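PDB 3KV0: HET-C2 from Podospora anserina, which probably binds glycolipids and transfers them between membranes, as a fungal member of the glycolipid transfer protein (GLTP) family. Local coordinates for residues F117-L122 with D134-G138. Coordinates in Å, arbitrary orientation, origin at the centre of the assembly. Numbering follows the deposited sequence.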
loop_
_atom_site.group_PDB
_atom_site.type_symbol
_atom_site.label_atom_id
_atom_site.label_comp_id
_atom_site.label_asym_id
_atom_site.label_seq_id
_atom_site.Cartn_x
_atom_site.Cartn_y
_atom_site.Cartn_z
ATOM N N PHE A 117 -4.000 2.823 4.208
ATOM C CA PHE A 117 -3.418 3.853 5.061
ATOM C C PHE A 117 -2.583 4.864 4.261
ATOM O O PHE A 117 -2.752 6.065 4.375
ATOM C CB PHE A 117 -2.563 3.123 6.114
ATOM C CG PHE A 117 -1.604 3.979 6.850
ATOM C CD1 PHE A 117 -2.041 5.054 7.606
ATOM C CD2 PHE A 117 -0.234 3.670 6.871
ATOM C CE1 PHE A 117 -1.145 5.833 8.279
ATOM C CE2 PHE A 117 0.636 4.457 7.560
ATOM C CZ PHE A 117 0.194 5.506 8.284
ATOM N N THR A 118 -1.660 4.369 3.433
ATOM C CA THR A 118 -0.839 5.253 2.625
ATOM C C THR A 118 -1.656 6.036 1.616
ATOM O O THR A 118 -1.450 7.225 1.430
ATOM C CB THR A 118 0.230 4.448 1.894
ATOM O OG1 THR A 118 0.936 3.658 2.857
ATOM C CG2 THR A 118 1.198 5.354 1.172
ATOM N N CYS A 119 -2.556 5.347 0.939
ATOM C CA CYS A 119 -3.403 5.942 -0.117
ATOM C C CYS A 119 -4.290 7.071 0.430
ATOM O O CYS A 119 -4.305 8.195 -0.111
ATOM C CB CYS A 119 -4.280 4.874 -0.717
ATOM S SG CYS A 119 -5.191 5.550 -2.201
ATOM N N ILE A 120 -4.960 6.799 1.542
ATOM C CA ILE A 120 -5.857 7.811 2.162
ATOM C C ILE A 120 -5.062 9.014 2.630
ATOM O O ILE A 120 -5.446 10.184 2.429
ATOM C CB ILE A 120 -6.641 7.196 3.315
ATOM C CG1 ILE A 120 -7.724 6.259 2.731
ATOM C CG2 ILE A 120 -7.314 8.306 4.201
ATOM C CD1 ILE A 120 -8.572 5.557 3.762
ATOM N N ALA A 121 -3.937 8.742 3.307
ATOM C CA ALA A 121 -3.090 9.799 3.784
ATOM C C ALA A 121 -2.608 10.745 2.671
ATOM O O ALA A 121 -2.760 11.975 2.777
ATOM C CB ALA A 121 -1.878 9.218 4.533
ATOM N N LEU A 122 -2.022 10.185 1.622
ATOM C CA LEU A 122 -1.523 11.017 0.528
ATOM C C LEU A 122 -2.654 11.737 -0.235
ATOM O O LEU A 122 -2.461 12.880 -0.640
ATOM C CB LEU A 122 -0.612 10.218 -0.389
ATOM C CG LEU A 122 0.711 9.766 0.292
ATOM C CD1 LEU A 122 1.545 8.799 -0.596
ATOM C CD2 LEU A 122 1.566 10.959 0.757
ATOM N N ASP A 134 -0.917 15.367 10.062
ATOM C CA ASP A 134 -2.350 15.242 10.326
ATOM C C ASP A 134 -3.110 14.403 9.275
ATOM O O ASP A 134 -4.042 13.659 9.612
ATOM C CB ASP A 134 -2.973 16.642 10.408
ATOM C CG ASP A 134 -2.399 17.467 11.572
ATOM O OD1 ASP A 134 -2.365 16.955 12.723
ATOM O OD2 ASP A 134 -1.973 18.613 11.306
ATOM N N SER A 135 -2.728 14.534 8.002
ATOM C CA SER A 135 -3.308 13.627 6.973
ATOM C C SER A 135 -2.993 12.160 7.330
ATOM O O SER A 135 -3.873 11.301 7.322
ATOM C CB SER A 135 -2.799 13.966 5.572
ATOM O OG SER A 135 -3.097 15.298 5.175
ATOM N N PHE A 136 -1.738 11.886 7.699
ATOM C CA PHE A 136 -1.379 10.548 8.157
ATOM C C PHE A 136 -2.124 10.116 9.420
ATOM O O PHE A 136 -2.642 8.996 9.493
ATOM C CB PHE A 136 0.146 10.393 8.276
ATOM C CG PHE A 136 0.792 10.002 6.990
ATOM C CD1 PHE A 136 1.300 10.945 6.124
ATOM C CD2 PHE A 136 0.841 8.665 6.608
ATOM C CE1 PHE A 136 1.871 10.545 4.897
ATOM C CE2 PHE A 136 1.427 8.272 5.398
ATOM C CZ PHE A 136 1.914 9.218 4.534
ATOM N N ARG A 137 -2.240 11.003 10.425
ATOM C CA ARG A 137 -2.966 10.623 11.622
ATOM C C ARG A 137 -4.411 10.281 11.362
ATOM O O ARG A 137 -4.934 9.344 11.917
ATOM C CB ARG A 137 -2.925 11.714 12.678
ATOM C CG ARG A 137 -1.628 11.809 13.429
ATOM C CD ARG A 137 -1.526 13.231 14.053
ATOM N NE ARG A 137 -0.246 13.417 14.720
ATOM C CZ ARG A 137 0.390 14.577 14.860
ATOM N NH1 ARG A 137 -0.093 15.705 14.352
ATOM N NH2 ARG A 137 1.549 14.601 15.505
ATOM N N GLY A 138 -5.068 11.049 10.514
ATOM C CA GLY A 138 -6.468 10.782 10.261
ATOM C C GLY A 138 -6.657 9.502 9.473
ATOM O O GLY A 138 -7.597 8.782 9.694
#
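This is a helix-helix contact within the all-helical GLTP fold. The C-terminal end of helix 103-122 packs against helix 132-142, the next in the chain. The segments run at 137° to each other, their axes approaching to 8.0 Å. The aromatic contacts centre on F136, whose ring edge meets the face of F117 in an offset edge-to-face pair (centroids 5.6 Å apart, planes at 73°). A121 CB sits over one face of the F136 ring in a CH-pi contact, 3.5 Å from the centroid. The small alanine lets the backbones come close, with A121 CA and F136 CA 4.8 Å apart. L122 CD2 lies 4.2 Å from F136 CE1, a looser apolar contact. L56 of helix 39-57 and M160 of helix 155-161 also touch F136, so its ring joins several helices. S135 OG is hydrogen-bonded to E130 OE1 and N125 OD1, outside the segments. Within segment 134-138, R137 NH1 and D134 OD1 form a salt bridge. The closest approach across the segments is S135 CB to A121 O, 3.4 Å.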